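Local structure of afamin (Homo sapiens, 6FAK) at residues Val450-Cys462 with Cys478-Glu490. The protein carries hydrophobic molecules in body fluids, binding vitamin E and keeping lipidated Wnt proteins soluble and active. Residues are numbered along the deposited sequence; the frame is centred on the assembly and turned at random.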
loop_
_atom_site.group_PDB
_atom_site.type_symbol
_atom_site.label_atom_id
_atom_site.label_comp_id
_atom_site.label_asym_id
_atom_site.label_seq_id
_atom_site.Cartn_x
_atom_site.Cartn_y
_atom_site.Cartn_z
ATOM N N VAL A 450 -12.376 -4.273 7.222
ATOM C CA VAL A 450 -12.858 -3.457 6.135
ATOM C C VAL A 450 -12.289 -2.019 6.216
ATOM O O VAL A 450 -11.822 -1.466 5.208
ATOM C CB VAL A 450 -14.399 -3.381 6.136
ATOM C CG1 VAL A 450 -14.915 -2.341 5.145
ATOM C CG2 VAL A 450 -15.003 -4.743 5.811
ATOM N N ASP A 451 -12.341 -1.407 7.388
ATOM C CA ASP A 451 -11.946 -0.001 7.473
ATOM C C ASP A 451 -10.426 0.111 7.279
ATOM O O ASP A 451 -9.974 1.044 6.634
ATOM C CB ASP A 451 -12.459 0.621 8.768
ATOM C CG ASP A 451 -12.385 2.157 8.785
ATOM O OD1 ASP A 451 -12.765 2.843 7.815
ATOM O OD2 ASP A 451 -11.921 2.726 9.782
ATOM N N ASN A 452 -9.661 -0.860 7.781
ATOM C CA ASN A 452 -8.212 -0.907 7.593
ATOM C C ASN A 452 -7.851 -1.018 6.096
ATOM O O ASN A 452 -6.988 -0.282 5.591
ATOM C CB ASN A 452 -7.590 -2.084 8.352
ATOM C CG ASN A 452 -7.333 -1.791 9.852
ATOM O OD1 ASN A 452 -7.246 -0.648 10.293
ATOM N ND2 ASN A 452 -7.189 -2.864 10.632
ATOM N N LEU A 453 -8.471 -1.967 5.408
ATOM C CA LEU A 453 -8.165 -2.185 3.999
ATOM C C LEU A 453 -8.711 -1.109 3.091
ATOM O O LEU A 453 -8.036 -0.734 2.148
ATOM C CB LEU A 453 -8.631 -3.547 3.522
ATOM C CG LEU A 453 -7.870 -4.759 4.053
ATOM C CD1 LEU A 453 -8.461 -6.007 3.419
ATOM C CD2 LEU A 453 -6.396 -4.700 3.742
ATOM N N ALA A 454 -9.914 -0.611 3.364
ATOM C CA ALA A 454 -10.458 0.523 2.605
ATOM C C ALA A 454 -9.625 1.790 2.683
ATOM O O ALA A 454 -9.472 2.510 1.676
ATOM C CB ALA A 454 -11.887 0.849 3.051
ATOM N N ASP A 455 -9.051 2.052 3.855
ATOM C CA ASP A 455 -8.238 3.234 4.043
ATOM C C ASP A 455 -6.970 3.257 3.172
ATOM O O ASP A 455 -6.522 4.318 2.695
ATOM C CB ASP A 455 -7.841 3.368 5.516
ATOM C CG ASP A 455 -7.643 4.823 5.929
ATOM O OD1 ASP A 455 -8.669 5.573 6.008
ATOM O OD2 ASP A 455 -6.468 5.204 6.175
ATOM N N LEU A 456 -6.443 2.079 2.902
ATOM C CA LEU A 456 -5.301 1.971 2.025
ATOM C C LEU A 456 -5.536 2.442 0.604
ATOM O O LEU A 456 -4.598 2.789 -0.079
ATOM C CB LEU A 456 -4.791 0.539 1.953
ATOM C CG LEU A 456 -4.440 -0.156 3.277
ATOM C CD1 LEU A 456 -3.983 -1.593 2.988
ATOM C CD2 LEU A 456 -3.473 0.659 4.099
ATOM N N VAL A 457 -6.742 2.373 0.130
ATOM C CA VAL A 457 -7.039 2.860 -1.221
ATOM C C VAL A 457 -6.670 4.350 -1.335
ATOM O O VAL A 457 -5.950 4.748 -2.253
ATOM C CB VAL A 457 -8.534 2.665 -1.554
ATOM C CG1 VAL A 457 -8.878 3.233 -2.924
ATOM C CG2 VAL A 457 -8.854 1.172 -1.531
ATOM N N PHE A 458 -7.135 5.164 -0.382
ATOM C CA PHE A 458 -6.937 6.629 -0.485
ATOM C C PHE A 458 -5.483 6.983 -0.227
ATOM O O PHE A 458 -4.978 8.002 -0.742
ATOM C CB PHE A 458 -8.018 7.412 0.310
ATOM C CG PHE A 458 -9.417 7.037 -0.148
ATOM C CD1 PHE A 458 -9.867 7.401 -1.438
ATOM C CD2 PHE A 458 -10.232 6.217 0.620
ATOM C CE1 PHE A 458 -11.135 7.014 -1.920
ATOM C CE2 PHE A 458 -11.495 5.820 0.158
ATOM C CZ PHE A 458 -11.948 6.214 -1.109
ATOM N N GLY A 459 -4.768 6.088 0.438
ATOM C CA GLY A 459 -3.303 6.190 0.498
ATOM C C GLY A 459 -2.589 6.033 -0.824
ATOM O O GLY A 459 -1.629 6.741 -1.101
ATOM N N GLU A 460 -3.064 5.099 -1.641
ATOM C CA GLU A 460 -2.581 4.919 -3.026
ATOM C C GLU A 460 -2.891 6.163 -3.889
ATOM O O GLU A 460 -2.053 6.642 -4.654
ATOM C CB GLU A 460 -3.285 3.723 -3.653
ATOM C CG GLU A 460 -2.485 3.022 -4.722
ATOM C CD GLU A 460 -1.707 1.820 -4.213
ATOM O OE1 GLU A 460 -2.041 1.243 -3.148
ATOM O OE2 GLU A 460 -0.760 1.452 -4.918
ATOM N N LEU A 461 -4.126 6.639 -3.774
ATOM C CA LEU A 461 -4.618 7.787 -4.503
ATOM C C LEU A 461 -3.863 9.092 -4.229
ATOM O O LEU A 461 -3.613 9.874 -5.113
ATOM C CB LEU A 461 -6.094 8.022 -4.110
ATOM C CG LEU A 461 -6.930 9.128 -4.763
ATOM C CD1 LEU A 461 -6.838 9.038 -6.247
ATOM C CD2 LEU A 461 -8.392 8.946 -4.376
ATOM N N CYS A 462 -3.554 9.329 -2.965
ATOM C CA CYS A 462 -3.027 10.600 -2.546
ATOM C C CYS A 462 -1.538 10.789 -2.803
ATOM O O CYS A 462 -1.057 11.917 -2.737
ATOM C CB CYS A 462 -3.328 10.842 -1.075
ATOM S SG CYS A 462 -5.114 11.030 -0.885
ATOM N N CYS A 478 -7.066 14.734 0.394
ATOM C CA CYS A 478 -5.757 14.140 0.544
ATOM C C CYS A 478 -4.883 14.830 1.570
ATOM O O CYS A 478 -4.080 14.187 2.177
ATOM C CB CYS A 478 -4.991 14.100 -0.769
ATOM S SG CYS A 478 -5.612 12.803 -1.840
ATOM N N LYS A 479 -5.006 16.139 1.726
ATOM C CA LYS A 479 -3.999 16.865 2.478
ATOM C C LYS A 479 -4.451 17.298 3.883
ATOM O O LYS A 479 -3.626 17.685 4.668
ATOM C CB LYS A 479 -3.448 18.047 1.635
ATOM C CG LYS A 479 -4.241 19.336 1.691
ATOM C CD LYS A 479 -3.436 20.541 1.178
ATOM C CE LYS A 479 -3.310 20.593 -0.337
ATOM N NZ LYS A 479 -4.550 21.105 -0.995
ATOM N N THR A 480 -5.746 17.190 4.172
ATOM C CA THR A 480 -6.309 17.656 5.423
ATOM C C THR A 480 -6.967 16.458 6.103
ATOM O O THR A 480 -8.089 16.026 5.745
ATOM C CB THR A 480 -7.333 18.807 5.218
ATOM O OG1 THR A 480 -7.011 19.556 4.033
ATOM C CG2 THR A 480 -7.373 19.739 6.446
ATOM N N ASN A 481 -6.178 15.891 7.014
ATOM C CA ASN A 481 -6.603 15.079 8.155
ATOM C C ASN A 481 -6.510 13.608 7.767
ATOM O O ASN A 481 -7.333 13.093 7.019
ATOM C CB ASN A 481 -8.000 15.460 8.697
ATOM C CG ASN A 481 -8.150 15.185 10.197
ATOM O OD1 ASN A 481 -7.520 14.265 10.762
ATOM N ND2 ASN A 481 -8.987 15.992 10.855
ATOM N N PHE A 482 -5.443 12.974 8.229
ATOM C CA PHE A 482 -5.211 11.598 7.937
ATOM C C PHE A 482 -6.326 10.668 8.394
ATOM O O PHE A 482 -6.843 9.871 7.628
ATOM C CB PHE A 482 -3.854 11.250 8.569
ATOM C CG PHE A 482 -3.438 9.873 8.331
ATOM C CD1 PHE A 482 -3.016 9.473 7.072
ATOM C CD2 PHE A 482 -3.530 8.942 9.344
ATOM C CE1 PHE A 482 -2.646 8.162 6.831
ATOM C CE2 PHE A 482 -3.171 7.632 9.113
ATOM C CZ PHE A 482 -2.724 7.233 7.849
ATOM N N ALA A 483 -6.696 10.778 9.665
ATOM C CA ALA A 483 -7.701 9.900 10.238
ATOM C C ALA A 483 -9.100 10.044 9.616
ATOM O O ALA A 483 -9.824 9.098 9.527
ATOM C CB ALA A 483 -7.773 10.114 11.750
ATOM N N PHE A 484 -9.450 11.243 9.189
ATOM C CA PHE A 484 -10.758 11.566 8.599
ATOM C C PHE A 484 -10.737 11.620 7.056
ATOM O O PHE A 484 -11.711 12.052 6.440
ATOM C CB PHE A 484 -11.267 12.900 9.156
ATOM C CG PHE A 484 -11.698 12.794 10.600
ATOM C CD1 PHE A 484 -10.795 13.018 11.611
ATOM C CD2 PHE A 484 -12.977 12.363 10.922
ATOM C CE1 PHE A 484 -11.170 12.876 12.951
ATOM C CE2 PHE A 484 -13.346 12.209 12.261
ATOM C CZ PHE A 484 -12.433 12.481 13.275
ATOM N N ARG A 485 -9.671 11.122 6.461
ATOM C CA ARG A 485 -9.572 11.078 4.998
ATOM C C ARG A 485 -10.685 10.237 4.298
ATOM O O ARG A 485 -11.264 10.678 3.318
ATOM C CB ARG A 485 -8.161 10.588 4.620
ATOM C CG ARG A 485 -7.928 10.522 3.132
ATOM C CD ARG A 485 -6.457 10.783 2.841
ATOM N NE ARG A 485 -5.626 9.718 3.352
ATOM C CZ ARG A 485 -4.289 9.669 3.296
ATOM N NH1 ARG A 485 -3.585 10.695 2.784
ATOM N NH2 ARG A 485 -3.679 8.609 3.753
ATOM N N ARG A 486 -10.967 9.030 4.791
ATOM C CA ARG A 486 -12.014 8.200 4.195
ATOM C C ARG A 486 -13.412 8.876 4.322
ATOM O O ARG A 486 -14.089 9.057 3.318
ATOM C CB ARG A 486 -11.975 6.752 4.703
ATOM C CG ARG A 486 -12.760 5.742 3.844
ATOM C CD ARG A 486 -12.840 4.364 4.517
ATOM N NE ARG A 486 -13.906 3.557 3.929
ATOM C CZ ARG A 486 -14.685 2.661 4.535
ATOM N NH1 ARG A 486 -14.513 2.356 5.812
ATOM N NH2 ARG A 486 -15.600 2.020 3.839
ATOM N N PRO A 487 -13.824 9.283 5.528
ATOM C CA PRO A 487 -15.057 10.113 5.619
ATOM C C PRO A 487 -15.118 11.356 4.696
ATOM O O PRO A 487 -16.177 11.649 4.162
ATOM C CB PRO A 487 -15.108 10.528 7.085
ATOM C CG PRO A 487 -14.309 9.487 7.812
ATOM C CD PRO A 487 -13.282 8.935 6.868
ATOM N N CYS A 488 -13.998 12.044 4.516
ATOM C CA CYS A 488 -13.897 13.183 3.611
ATOM C C CYS A 488 -14.207 12.788 2.138
ATOM O O CYS A 488 -15.057 13.426 1.484
ATOM C CB CYS A 488 -12.508 13.804 3.679
ATOM S SG CYS A 488 -12.382 15.344 2.778
ATOM N N PHE A 489 -13.516 11.761 1.655
ATOM C CA PHE A 489 -13.754 11.189 0.332
ATOM C C PHE A 489 -15.216 10.773 0.093
ATOM O O PHE A 489 -15.763 11.055 -0.980
ATOM C CB PHE A 489 -12.810 10.027 0.052
ATOM C CG PHE A 489 -11.534 10.477 -0.549
ATOM C CD1 PHE A 489 -11.500 10.879 -1.885
ATOM C CD2 PHE A 489 -10.386 10.599 0.206
ATOM C CE1 PHE A 489 -10.332 11.370 -2.453
ATOM C CE2 PHE A 489 -9.183 11.081 -0.371
ATOM C CZ PHE A 489 -9.157 11.460 -1.704
ATOM N N GLU A 490 -15.837 10.166 1.119
ATOM C CA GLU A 490 -17.261 9.774 1.088
ATOM C C GLU A 490 -18.215 10.950 0.961
ATOM O O GLU A 490 -19.319 10.757 0.518
ATOM C CB GLU A 490 -17.679 8.966 2.348
ATOM C CG GLU A 490 -16.917 7.666 2.660
ATOM C CD GLU A 490 -16.824 6.689 1.521
ATOM O OE1 GLU A 490 -17.832 6.503 0.808
ATOM O OE2 GLU A 490 -15.747 6.079 1.353
HETATM O O HOH W 1 -9.539 7.738 6.829
HETATM O O HOH W 2 -6.024 7.876 5.893
#
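Asp451 OD1 takes a hydrogen bond of 2.7 Å from Arg486 NH1, part of the salt bridge that joins helix 446-462 to helix 485-490 in the third albumin domain. The bond is bent, 149° at the hydrogen, with OD1 close to the guanidinium plane and approached on its anti side. The other oxygen, OD2, is held by Ser345 and Arg351, while Arg486 NH2 reaches Glu394, so the ion pair belongs to a wider polar network. Arg486 gets there by a chain extended from CG to NE, its CG turned away from the backbone N (chi1 -163°), and sits as a knob among Asp451, Ala454, Asp455 and Phe458. Ala454 CB lies over one face of the guanidinium, 3.5 Å from NE, a buried nitrogen with no polar partner in the model. A leucine in place of Arg486 would probably leave Asp451 OD1 and Glu394 without this cationic partner and open a gap above Ala454. Asp455, beside a bound polyether probably from the crystallisation liquor, works through water: water 2 donates to its OD2 at 2.7 Å and to Phe482 O, and accepts from Arg485 NE. Water 1 sits between Asp455 OD1 and the backbone N of Arg486, which donates to it. Farther along, Phe458 and Phe489 form an offset stack, centroids 4.4 Å apart and planes 13° from parallel, with Phe458 CD1 above the centre of the Phe489 ring. Leu461 CD2 meets that ring at CE1, 3.7 Å away. The disulfide Cys462-Cys478 ties helix 446-462 to helix 472-479, and with the adjacent Cys477-Cys488 bridge it makes the paired disulfide characteristic of albumins. Cys462 SG comes to the edge of the Phe489 ring, 4.1 Å from CE2.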